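Local coordinates for protein xylanase Y (Bacillus halodurans, PDB 1WU4) that hydrolyses xylooligosaccharides of three or more units with inversion of anomeric configuration, releasing xylose from the reducing end, at residues Arg12-Leu17 with Phe376-Pro381; Lys47-Val52 with Asp89-Trp94; Leu135-Ala140 with Phe152-Gln157; Pro196-Pro201 with Ser264-Ala269. The protein carries 1 engineered substitution. All coordinates share one frame; numbering follows the deposited sequence.

Contact 1. Residues Arg12-Leu17 with Phe376-Pro381; sequences REYRNL and FKIWFP
Tyr14 lays one face of its ring over the aliphatic chain of Lys377, in a loop-on-loop contact that joins the two ends of the chain. Lys377 CG stands 3.6 Å from the Tyr14 ring centroid and 10° off the ring normal, a CH-pi contact over the centre; CB sits nearer the phenol end, and the extended chain carries CD and CE on past CD2. The phenol oxygen is gripped from two directions. Ile378 N donates to Tyr14 OH at 2.9 Å in a fairly straight bond (164°), and a water in the ring plane lies 2.7 Å from Tyr14 OH while donating to Ile378 O. The phenol meets Ile378 N directly and Ile378 O through the water. Further along, Arg12 and Phe380 meet tip to tip. The bend at chi2 turns the Arg12 chain so that its guanidinium lies flat on the ring, CZ 3.5 Å from the Phe380 centroid with the planes 11° apart. Phe9 O accepts a hydrogen bond from Arg12 NE, which helps to fix this rotation, and Ile378 CG2 covers the other face of Phe380. The pairing is a stacked cation-pi interaction, closing the N-terminal loop against the C-terminal tail of an (alpha/alpha)6 barrel.

Contact 2. Residues Lys47-Val52 with Asp89-Trp94; sequences KIYYEV and DRIWNW
Tyr49 holds CG anti to its backbone N (chi1 167°), and Arg90 runs extended from CG to NE; together these torsions bring the phenol oxygen up against Arg90 CD. The setting is a beta hairpin, strands 49-52 and 56-59, packed on helix 85-99 of the (alpha/alpha)6 barrel. Strand 49-52 and helix segment 89-94 run at 77° to each other, their axes 9.6 Å apart at closest approach. Arg90 CD comes to the edge of the Tyr49 ring, 3.1 Å from Tyr49 OH, with ring and guanidinium planes steeply inclined. Deeper in, Tyr49 CE1 packs on Ile91 CG1 at 3.9 Å. Glu51 comes over one face of the guanidinium, CG closest at 3.1 Å from Arg90 NH1, its carboxylate at 26° to that plane. The salt bridge between Glu51 OE2 and Arg90 NE (3.3 Å) is therefore one of charge alone, since no N-H points at the oxygen. The N-H of NE instead goes to a water, which in turn donates to Glu51 OE2. Arg90 NH1 donates to Gly53 O in the turn and to Leu56 O at the start of strand 56-59, which should help to hold the guanidinium face-on to Glu51. Tyr49 OH adds a second donor to the same carboxylate oxygen, giving its hydrogen to the anti lone pair of Glu51 OE2 across 2.9 Å.

Contact 3. Residues Leu135-Ala140 with Phe152-Gln157; sequences LALFFA and FNYSEQ
Tyr154, at the start of helix 154-167, meets Leu137 and Ala140 of helix 127-144 and has the largest share of the contact between this helix pair, two consecutive helices of the (alpha/alpha)6 barrel. Its CB lies 3.3 Å from Leu137 O, bringing the backbones close, and Leu137 CD2 meets the ring edge at Tyr154 CD1, 3.9 Å away. The Tyr154 ring is covered on both faces: Ala140 CB lies 3.9 Å from its centroid, 13° off the normal in a CH-pi contact, and Phe152 O stands 3.3 Å above the opposite face. The OH bonds to Asp89 and Lys85, tying the ring to helix 85-99 as well. Ser155 follows with its carbonyl O 4.2 Å from Phe138 CE1, while its OG turns away to a hydrogen bond with Asp146 in the connecting loop. At Gln157, one turn further on, the apolar CB rests against Leu137 CD1 at 4.0 Å. Leu137 thus fits between residues one helical turn apart, one methyl on Tyr154 and the other on Gln157. Beyond CB the Gln157 chain bends at chi2 (-64°), which carries the amide back toward the start of its own helix, where Gln157 NE2 donates to Asn153 OD1 at 3.0 Å.

Contact 4. Residues Pro196-Pro201 with Ser264-Ala269; sequences PSYHLP and SYRVAA
A buried contact of mixed character, part polar and part apolar, joins the 3-10 turn 196-198, which leads toward helix 201-210, to residues 266-267 of helix 265-278 near the middle of the barrel. Ser197 and Val267 lie closest, their CA atoms 4.8 Å apart, and Ser197 is the residue most covered by the other segment. Its OG, placed between the backbone N and the carbonyl carbon (chi1 73°), accepts a hydrogen bond from Arg266 NH2 at 2.9 Å. That bond is bent, 132° at the hydrogen, with the oxygen 33° out of the guanidinium plane. Asp195 OD1 also bonds Ser197 OG, so the hydroxyl bridges the Asp195 carboxylate and the arginine. The Arg266 chain is bent at chi3, and NH2 comes to the edge of the Tyr198 ring, 3.9 Å from CE1. On the apolar flank Val267 CG2 packs against Pro196 CB at 4.0 Å and at 3.8 Å from Ser197 N. The remaining guanidinium nitrogens are also engaged: NE donates to the backbone carbonyl O of Asp263, and NH1 makes a salt bridge to Glu70 and a hydrogen bond to Tyr74. Glu70 and Asp263 are by similarity the proton donor and acceptor, so Arg266 is a buried charge beside the probable catalytic pair of this inverting family 8 glycosidase, with Ser197 hydrogen-bonded to Arg266 and touching Asp263.

In the fold
From the N terminus, segment 12-17 is the first half of contact 1, which closes only with 376-381 at the C-terminal end; the other three contacts therefore all fall within that long loop. They follow one another in series: contact 2 sets the hairpin strand 49-52 on helix 85-99, contact 3 pairs helix 127-144 with helix 154-167, and contact 4 brings the turn before helix 201-210 to helix 265-278. None of them cross. Contacts 2 and 3 touch along helix 85-99, for example Trp92 on Leu137, while Phe139 joins contact 3 to the tail of contact 1. Contact 4 stands apart, nearest the centre of the chain.

Contact 1. Residues Arg12-Leu17 with Phe376-Pro381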
# COMPACT_ATOMS: atom_id res chain seq x y z
N ARG A 12 12.16 14.01 11.29
CA ARG A 12 11.55 14.82 10.23
C ARG A 12 12.49 14.91 9.03
O ARG A 12 12.34 15.79 8.18
CB ARG A 12 11.19 16.22 10.75
CG ARG A 12 10.23 16.20 11.94
CD ARG A 12 9.02 15.30 11.68
NE ARG A 12 8.11 15.23 12.82
CZ ARG A 12 7.24 16.17 13.15
NH1 ARG A 12 7.16 17.28 12.42
NH2 ARG A 12 6.45 16.02 14.20
N GLU A 13 13.45 13.99 8.97
CA GLU A 13 14.40 13.91 7.86
C GLU A 13 14.25 12.52 7.24
O GLU A 13 14.32 11.51 7.94
CB GLU A 13 15.83 14.13 8.35
CG GLU A 13 16.14 15.58 8.70
CD GLU A 13 17.60 15.82 9.01
OE1 GLU A 13 17.98 16.99 9.23
OE2 GLU A 13 18.38 14.84 9.04
N TYR A 14 14.05 12.48 5.93
CA TYR A 14 13.85 11.22 5.22
C TYR A 14 15.09 10.79 4.46
O TYR A 14 15.72 11.59 3.77
CB TYR A 14 12.66 11.36 4.27
CG TYR A 14 11.38 11.65 5.02
CD1 TYR A 14 10.50 10.63 5.36
CD2 TYR A 14 11.09 12.94 5.46
CE1 TYR A 14 9.36 10.88 6.12
CE2 TYR A 14 9.96 13.21 6.22
CZ TYR A 14 9.10 12.17 6.55
OH TYR A 14 7.99 12.42 7.32
N ARG A 15 15.44 9.52 4.59
CA ARG A 15 16.61 8.98 3.93
C ARG A 15 16.44 8.88 2.42
O ARG A 15 15.44 8.36 1.94
CB ARG A 15 16.94 7.60 4.49
CG ARG A 15 18.24 7.01 3.96
CD ARG A 15 18.38 5.54 4.32
NE ARG A 15 18.31 5.31 5.77
CZ ARG A 15 19.30 5.58 6.62
NH1 ARG A 15 20.44 6.08 6.18
NH2 ARG A 15 19.13 5.35 7.91
N ASN A 16 17.42 9.40 1.70
CA ASN A 16 17.43 9.32 0.24
C ASN A 16 18.42 8.19 0.00
O ASN A 16 19.62 8.41 -0.14
CB ASN A 16 17.98 10.62 -0.37
CG ASN A 16 17.91 10.61 -1.89
OD1 ASN A 16 17.88 9.55 -2.52
ND2 ASN A 16 17.90 11.80 -2.48
N LEU A 17 17.91 6.96 -0.02
CA LEU A 17 18.76 5.80 -0.19
C LEU A 17 19.45 5.78 -1.54
O LEU A 17 20.58 5.32 -1.65
CB LEU A 17 17.97 4.51 0.05
CG LEU A 17 18.81 3.25 0.26
CD1 LEU A 17 19.89 3.48 1.32
CD2 LEU A 17 17.90 2.10 0.67
N PHE A 376 8.54 9.92 0.27
CA PHE A 376 7.30 9.30 0.73
C PHE A 376 7.29 9.73 2.20
O PHE A 376 7.83 9.04 3.07
CB PHE A 376 7.36 7.78 0.57
CG PHE A 376 6.01 7.09 0.62
CD1 PHE A 376 5.83 5.87 -0.02
CD2 PHE A 376 4.94 7.65 1.31
CE1 PHE A 376 4.60 5.21 0.03
CE2 PHE A 376 3.70 6.99 1.37
CZ PHE A 376 3.54 5.77 0.72
N LYS A 377 6.69 10.89 2.45
CA LYS A 377 6.70 11.47 3.78
C LYS A 377 5.41 11.45 4.58
O LYS A 377 4.33 11.16 4.07
CB LYS A 377 7.16 12.93 3.68
CG LYS A 377 8.46 13.14 2.92
CD LYS A 377 8.82 14.62 2.86
CE LYS A 377 10.11 14.86 2.09
NZ LYS A 377 10.44 16.31 2.00
N ILE A 378 5.55 11.79 5.85
CA ILE A 378 4.43 11.90 6.76
C ILE A 378 4.12 13.39 6.75
O ILE A 378 5.02 14.22 6.92
CB ILE A 378 4.82 11.49 8.20
CG1 ILE A 378 5.24 10.02 8.23
CG2 ILE A 378 3.66 11.72 9.15
CD1 ILE A 378 5.81 9.56 9.56
N TRP A 379 2.86 13.74 6.51
CA TRP A 379 2.47 15.13 6.50
C TRP A 379 1.70 15.42 7.77
O TRP A 379 0.58 14.92 7.96
CB TRP A 379 1.65 15.42 5.23
CG TRP A 379 2.49 15.20 4.01
CD1 TRP A 379 2.59 14.05 3.27
CD2 TRP A 379 3.46 16.10 3.46
NE1 TRP A 379 3.56 14.18 2.31
CE2 TRP A 379 4.12 15.43 2.41
CE3 TRP A 379 3.84 17.42 3.77
CZ2 TRP A 379 5.14 16.03 1.66
CZ3 TRP A 379 4.86 18.01 3.03
CH2 TRP A 379 5.50 17.32 1.99
N PHE A 380 2.32 16.20 8.65
CA PHE A 380 1.78 16.56 9.95
C PHE A 380 0.88 17.79 9.92
O PHE A 380 0.97 18.61 9.01
CB PHE A 380 2.93 16.84 10.93
CG PHE A 380 3.78 15.64 11.23
CD1 PHE A 380 3.46 14.79 12.29
CD2 PHE A 380 4.91 15.36 10.46
CE1 PHE A 380 4.26 13.69 12.58
CE2 PHE A 380 5.71 14.26 10.75
CZ PHE A 380 5.39 13.42 11.81
N PRO A 381 -0.00 17.92 10.93
CA PRO A 381 -0.92 19.06 11.01
C PRO A 381 -0.15 20.37 11.15
O PRO A 381 1.05 20.31 11.52
CB PRO A 381 -1.73 18.76 12.26
CG PRO A 381 -1.72 17.27 12.33
CD PRO A 381 -0.30 16.94 11.98
O HOH W 1 7.69 15.05 7.98

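Contact 2. Residues Lys47-Val52 with Asp89-Trp94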
# COMPACT_ATOMS: atom_id res chain seq x y z
N LYS A 47 0.95 4.90 -18.44
CA LYS A 47 -0.09 5.85 -17.93
C LYS A 47 -1.24 5.08 -17.30
O LYS A 47 -1.84 4.21 -17.94
CB LYS A 47 -0.62 6.71 -19.08
CG LYS A 47 -1.71 7.69 -18.65
CD LYS A 47 -2.56 8.12 -19.82
CE LYS A 47 -3.65 9.08 -19.39
NZ LYS A 47 -4.55 9.44 -20.52
N ILE A 48 -1.57 5.41 -16.06
CA ILE A 48 -2.64 4.73 -15.34
C ILE A 48 -3.71 5.67 -14.80
O ILE A 48 -4.75 5.21 -14.31
CB ILE A 48 -2.07 3.89 -14.18
CG1 ILE A 48 -1.33 4.80 -13.20
CG2 ILE A 48 -1.14 2.82 -14.73
CD1 ILE A 48 -0.75 4.08 -12.00
N TYR A 49 -3.47 6.97 -14.87
CA TYR A 49 -4.42 7.97 -14.37
C TYR A 49 -5.17 8.61 -15.53
O TYR A 49 -4.56 9.07 -16.50
CB TYR A 49 -3.68 9.04 -13.57
CG TYR A 49 -4.50 10.28 -13.27
CD1 TYR A 49 -5.61 10.22 -12.42
CD2 TYR A 49 -4.17 11.51 -13.83
CE1 TYR A 49 -6.37 11.36 -12.15
CE2 TYR A 49 -4.92 12.65 -13.57
CZ TYR A 49 -6.02 12.57 -12.72
OH TYR A 49 -6.76 13.69 -12.46
N TYR A 50 -6.50 8.65 -15.42
CA TYR A 50 -7.35 9.22 -16.46
C TYR A 50 -8.23 10.33 -15.91
O TYR A 50 -8.91 10.17 -14.90
CB TYR A 50 -8.20 8.13 -17.09
CG TYR A 50 -7.39 7.09 -17.82
CD1 TYR A 50 -7.07 7.24 -19.17
CD2 TYR A 50 -6.89 5.97 -17.15
CE1 TYR A 50 -6.28 6.31 -19.84
CE2 TYR A 50 -6.09 5.04 -17.81
CZ TYR A 50 -5.79 5.21 -19.15
OH TYR A 50 -5.00 4.29 -19.79
N GLU A 51 -8.23 11.46 -16.60
CA GLU A 51 -9.03 12.61 -16.19
C GLU A 51 -10.37 12.62 -16.92
O GLU A 51 -10.43 12.37 -18.13
CB GLU A 51 -8.25 13.89 -16.48
CG GLU A 51 -8.29 14.91 -15.36
CD GLU A 51 -7.09 15.83 -15.37
OE1 GLU A 51 -6.89 16.54 -16.37
OE2 GLU A 51 -6.33 15.82 -14.37
N VAL A 52 -11.43 12.92 -16.18
CA VAL A 52 -12.77 12.97 -16.75
C VAL A 52 -13.41 14.31 -16.41
O VAL A 52 -13.53 14.66 -15.23
CB VAL A 52 -13.66 11.83 -16.20
CG1 VAL A 52 -15.04 11.89 -16.83
CG2 VAL A 52 -13.01 10.49 -16.47
N ASP A 89 -8.28 15.55 -5.59
CA ASP A 89 -9.71 15.82 -5.56
C ASP A 89 -10.49 15.14 -6.68
O ASP A 89 -11.61 14.69 -6.47
CB ASP A 89 -9.95 17.34 -5.60
CG ASP A 89 -9.59 18.01 -4.29
OD1 ASP A 89 -9.57 19.26 -4.24
OD2 ASP A 89 -9.33 17.29 -3.30
N ARG A 90 -9.90 15.06 -7.87
CA ARG A 90 -10.57 14.40 -8.98
C ARG A 90 -10.81 12.93 -8.65
O ARG A 90 -11.89 12.39 -8.88
CB ARG A 90 -9.73 14.52 -10.26
CG ARG A 90 -9.86 15.85 -10.99
CD ARG A 90 -8.88 15.92 -12.15
NE ARG A 90 -8.99 17.15 -12.93
CZ ARG A 90 -9.90 17.35 -13.88
NH1 ARG A 90 -10.79 16.41 -14.18
NH2 ARG A 90 -9.92 18.51 -14.54
N ILE A 91 -9.79 12.28 -8.08
CA ILE A 91 -9.88 10.87 -7.72
C ILE A 91 -10.84 10.64 -6.55
O ILE A 91 -11.68 9.74 -6.60
CB ILE A 91 -8.48 10.31 -7.35
CG1 ILE A 91 -7.55 10.36 -8.56
CG2 ILE A 91 -8.61 8.88 -6.83
CD1 ILE A 91 -6.11 10.01 -8.25
N TRP A 92 -10.70 11.44 -5.50
CA TRP A 92 -11.56 11.31 -4.33
C TRP A 92 -13.02 11.57 -4.70
O TRP A 92 -13.92 10.90 -4.21
CB TRP A 92 -11.09 12.28 -3.25
CG TRP A 92 -11.91 12.28 -1.99
CD1 TRP A 92 -12.40 13.37 -1.34
CD2 TRP A 92 -12.31 11.14 -1.21
NE1 TRP A 92 -13.07 12.99 -0.20
CE2 TRP A 92 -13.03 11.63 -0.10
CE3 TRP A 92 -12.12 9.75 -1.33
CZ2 TRP A 92 -13.57 10.79 0.88
CZ3 TRP A 92 -12.66 8.91 -0.36
CH2 TRP A 92 -13.38 9.44 0.74
N ASN A 93 -13.24 12.54 -5.58
CA ASN A 93 -14.60 12.86 -6.02
C ASN A 93 -15.22 11.66 -6.74
O ASN A 93 -16.37 11.30 -6.49
CB ASN A 93 -14.58 14.09 -6.92
CG ASN A 93 -15.97 14.62 -7.21
OD1 ASN A 93 -16.82 14.69 -6.33
ND2 ASN A 93 -16.21 15.02 -8.46
N TRP A 94 -14.45 11.04 -7.64
CA TRP A 94 -14.93 9.88 -8.38
C TRP A 94 -15.24 8.75 -7.40
O TRP A 94 -16.25 8.06 -7.52
CB TRP A 94 -13.87 9.41 -9.37
CG TRP A 94 -14.38 8.56 -10.51
CD1 TRP A 94 -14.69 8.98 -11.78
CD2 TRP A 94 -14.61 7.14 -10.51
NE1 TRP A 94 -15.08 7.92 -12.56
CE2 TRP A 94 -15.04 6.78 -11.81
CE3 TRP A 94 -14.48 6.13 -9.53
CZ2 TRP A 94 -15.34 5.46 -12.16
CZ3 TRP A 94 -14.79 4.82 -9.88
CH2 TRP A 94 -15.21 4.49 -11.19
O HOH W 2 -6.20 18.06 -12.72

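Contact 3. Residues Leu135-Ala140 with Phe152-Gln157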
# COMPACT_ATOMS: atom_id res chain seq x y z
N LEU A 135 -5.43 7.45 5.43
CA LEU A 135 -4.18 8.18 5.63
C LEU A 135 -3.99 9.27 4.58
O LEU A 135 -3.53 10.36 4.91
CB LEU A 135 -2.97 7.24 5.65
CG LEU A 135 -1.69 7.94 6.14
CD1 LEU A 135 -1.90 8.49 7.55
CD2 LEU A 135 -0.52 6.98 6.12
N ALA A 136 -4.35 8.98 3.33
CA ALA A 136 -4.21 9.97 2.27
C ALA A 136 -5.06 11.20 2.60
O ALA A 136 -4.63 12.34 2.38
CB ALA A 136 -4.64 9.38 0.93
N LEU A 137 -6.25 10.97 3.14
CA LEU A 137 -7.14 12.06 3.52
C LEU A 137 -6.56 12.87 4.67
O LEU A 137 -6.67 14.10 4.68
CB LEU A 137 -8.53 11.51 3.88
CG LEU A 137 -9.37 11.03 2.69
CD1 LEU A 137 -10.52 10.17 3.19
CD2 LEU A 137 -9.89 12.23 1.91
N PHE A 138 -5.94 12.21 5.65
CA PHE A 138 -5.33 12.94 6.76
C PHE A 138 -4.20 13.80 6.19
O PHE A 138 -4.05 14.97 6.56
CB PHE A 138 -4.75 12.00 7.82
CG PHE A 138 -5.76 11.46 8.80
CD1 PHE A 138 -6.59 12.32 9.52
CD2 PHE A 138 -5.85 10.09 9.03
CE1 PHE A 138 -7.50 11.82 10.45
CE2 PHE A 138 -6.76 9.58 9.96
CZ PHE A 138 -7.59 10.45 10.67
N PHE A 139 -3.40 13.23 5.30
CA PHE A 139 -2.30 13.98 4.70
C PHE A 139 -2.83 15.17 3.90
O PHE A 139 -2.25 16.26 3.95
CB PHE A 139 -1.45 13.09 3.78
CG PHE A 139 -0.57 12.10 4.52
CD1 PHE A 139 -0.37 12.19 5.90
CD2 PHE A 139 0.08 11.10 3.81
CE1 PHE A 139 0.48 11.29 6.55
CE2 PHE A 139 0.93 10.20 4.46
CZ PHE A 139 1.13 10.29 5.83
N ALA A 140 -3.93 14.97 3.17
CA ALA A 140 -4.52 16.05 2.38
C ALA A 140 -4.96 17.18 3.31
O ALA A 140 -4.72 18.36 3.03
CB ALA A 140 -5.72 15.52 1.60
N PHE A 152 -14.91 17.14 0.42
CA PHE A 152 -13.56 17.65 0.54
C PHE A 152 -13.13 18.09 1.94
O PHE A 152 -12.09 18.72 2.11
CB PHE A 152 -13.36 18.76 -0.49
CG PHE A 152 -13.61 18.31 -1.90
CD1 PHE A 152 -12.76 17.40 -2.52
CD2 PHE A 152 -14.75 18.72 -2.59
CE1 PHE A 152 -13.03 16.92 -3.80
CE2 PHE A 152 -15.03 18.25 -3.87
CZ PHE A 152 -14.17 17.34 -4.47
N ASN A 153 -13.95 17.74 2.93
CA ASN A 153 -13.62 18.03 4.32
C ASN A 153 -12.84 16.79 4.76
O ASN A 153 -13.30 15.96 5.54
CB ASN A 153 -14.91 18.23 5.15
CG ASN A 153 -15.92 17.12 4.95
OD1 ASN A 153 -16.06 16.56 3.87
ND2 ASN A 153 -16.66 16.81 6.02
N TYR A 154 -11.63 16.71 4.20
CA TYR A 154 -10.71 15.58 4.38
C TYR A 154 -10.59 14.90 5.73
O TYR A 154 -10.86 13.70 5.84
CB TYR A 154 -9.30 15.99 3.93
CG TYR A 154 -9.23 16.68 2.59
CD1 TYR A 154 -9.70 16.07 1.42
CD2 TYR A 154 -8.67 17.95 2.48
CE1 TYR A 154 -9.61 16.71 0.18
CE2 TYR A 154 -8.58 18.60 1.25
CZ TYR A 154 -9.05 17.98 0.11
OH TYR A 154 -8.94 18.63 -1.10
N SER A 155 -10.18 15.63 6.76
CA SER A 155 -10.00 15.02 8.08
C SER A 155 -11.28 14.41 8.65
O SER A 155 -11.23 13.38 9.32
CB SER A 155 -9.40 16.02 9.07
OG SER A 155 -10.34 17.01 9.45
N GLU A 156 -12.43 15.04 8.40
CA GLU A 156 -13.69 14.51 8.90
C GLU A 156 -14.02 13.21 8.18
O GLU A 156 -14.54 12.27 8.77
CB GLU A 156 -14.83 15.51 8.69
CG GLU A 156 -14.66 16.82 9.43
CD GLU A 156 -15.91 17.67 9.34
OE1 GLU A 156 -16.87 17.38 10.08
OE2 GLU A 156 -15.93 18.61 8.52
N GLN A 157 -13.71 13.17 6.88
CA GLN A 157 -13.96 11.98 6.08
C GLN A 157 -13.10 10.83 6.60
O GLN A 157 -13.57 9.71 6.74
CB GLN A 157 -13.63 12.26 4.61
CG GLN A 157 -14.54 13.27 3.92
CD GLN A 157 -15.98 12.78 3.81
OE1 GLN A 157 -16.24 11.59 3.67
NE2 GLN A 157 -16.92 13.72 3.85

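Contact 4. Residues Pro196-Pro201 with Ser264-Ala269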
# COMPACT_ATOMS: atom_id res chain seq x y z
N PRO A 196 -1.39 -10.66 4.90
CA PRO A 196 -0.16 -9.99 5.37
C PRO A 196 0.16 -8.63 4.75
O PRO A 196 0.53 -7.69 5.47
CB PRO A 196 0.92 -11.03 5.10
CG PRO A 196 0.19 -12.31 5.40
CD PRO A 196 -1.15 -12.10 4.70
N SER A 197 0.01 -8.52 3.43
CA SER A 197 0.32 -7.27 2.73
C SER A 197 -0.58 -6.10 3.12
O SER A 197 -0.26 -4.95 2.80
CB SER A 197 0.24 -7.49 1.21
OG SER A 197 -1.10 -7.63 0.76
N TYR A 198 -1.69 -6.38 3.80
CA TYR A 198 -2.62 -5.34 4.23
C TYR A 198 -2.18 -4.68 5.53
O TYR A 198 -2.71 -3.63 5.91
CB TYR A 198 -4.01 -5.93 4.47
CG TYR A 198 -4.82 -6.30 3.24
CD1 TYR A 198 -4.24 -6.42 1.98
CD2 TYR A 198 -6.19 -6.57 3.36
CE1 TYR A 198 -5.00 -6.81 0.87
CE2 TYR A 198 -6.95 -6.95 2.27
CZ TYR A 198 -6.35 -7.07 1.03
OH TYR A 198 -7.12 -7.47 -0.05
N HIS A 199 -1.24 -5.30 6.24
CA HIS A 199 -0.79 -4.77 7.52
C HIS A 199 0.16 -3.59 7.39
O HIS A 199 1.27 -3.72 6.89
CB HIS A 199 -0.16 -5.90 8.34
CG HIS A 199 -1.16 -6.93 8.78
ND1 HIS A 199 -1.69 -6.94 10.05
CD2 HIS A 199 -1.80 -7.90 8.09
CE1 HIS A 199 -2.62 -7.89 10.12
NE2 HIS A 199 -2.70 -8.48 8.95
N LEU A 200 -0.31 -2.44 7.87
CA LEU A 200 0.46 -1.20 7.80
C LEU A 200 0.58 -0.60 9.20
O LEU A 200 -0.08 0.39 9.52
CB LEU A 200 -0.26 -0.23 6.87
CG LEU A 200 -0.63 -0.78 5.49
CD1 LEU A 200 -1.49 0.24 4.75
CD2 LEU A 200 0.63 -1.10 4.69
N PRO A 201 1.45 -1.19 10.04
CA PRO A 201 1.61 -0.67 11.40
C PRO A 201 1.97 0.81 11.44
O PRO A 201 1.56 1.53 12.35
CB PRO A 201 2.69 -1.57 12.00
CG PRO A 201 3.46 -2.04 10.80
CD PRO A 201 2.39 -2.29 9.77
N SER A 264 1.60 -10.54 -1.83
CA SER A 264 2.78 -10.69 -0.97
C SER A 264 3.92 -9.72 -1.19
O SER A 264 4.63 -9.37 -0.24
CB SER A 264 3.36 -12.10 -1.12
OG SER A 264 2.36 -13.10 -1.04
N TYR A 265 4.13 -9.31 -2.43
CA TYR A 265 5.24 -8.42 -2.76
C TYR A 265 5.27 -7.16 -1.91
O TYR A 265 6.34 -6.66 -1.57
CB TYR A 265 5.20 -8.04 -4.24
CG TYR A 265 5.18 -9.22 -5.19
CD1 TYR A 265 5.53 -10.51 -4.76
CD2 TYR A 265 4.83 -9.05 -6.53
CE1 TYR A 265 5.53 -11.59 -5.65
CE2 TYR A 265 4.83 -10.12 -7.42
CZ TYR A 265 5.18 -11.38 -6.98
OH TYR A 265 5.17 -12.44 -7.86
N ARG A 266 4.09 -6.66 -1.55
CA ARG A 266 4.00 -5.44 -0.77
C ARG A 266 4.52 -5.53 0.66
O ARG A 266 4.82 -4.51 1.28
CB ARG A 266 2.56 -4.93 -0.79
CG ARG A 266 2.11 -4.58 -2.19
CD ARG A 266 0.63 -4.28 -2.28
NE ARG A 266 -0.17 -5.44 -1.91
CZ ARG A 266 -1.47 -5.56 -2.17
NH1 ARG A 266 -2.11 -4.59 -2.81
NH2 ARG A 266 -2.13 -6.64 -1.79
N VAL A 267 4.62 -6.75 1.19
CA VAL A 267 5.12 -6.92 2.55
C VAL A 267 6.51 -6.30 2.72
O VAL A 267 6.75 -5.55 3.66
CB VAL A 267 5.15 -8.42 2.94
CG1 VAL A 267 5.88 -8.60 4.27
CG2 VAL A 267 3.72 -8.95 3.05
N ALA A 268 7.43 -6.59 1.80
CA ALA A 268 8.78 -6.04 1.89
C ALA A 268 8.74 -4.51 1.83
O ALA A 268 9.47 -3.84 2.55
CB ALA A 268 9.65 -6.58 0.76
N ALA A 269 7.90 -3.97 0.95
CA ALA A 269 7.78 -2.52 0.81
C ALA A 269 7.25 -1.89 2.09
O ALA A 269 7.76 -0.86 2.54
CB ALA A 269 6.86 -2.18 -0.36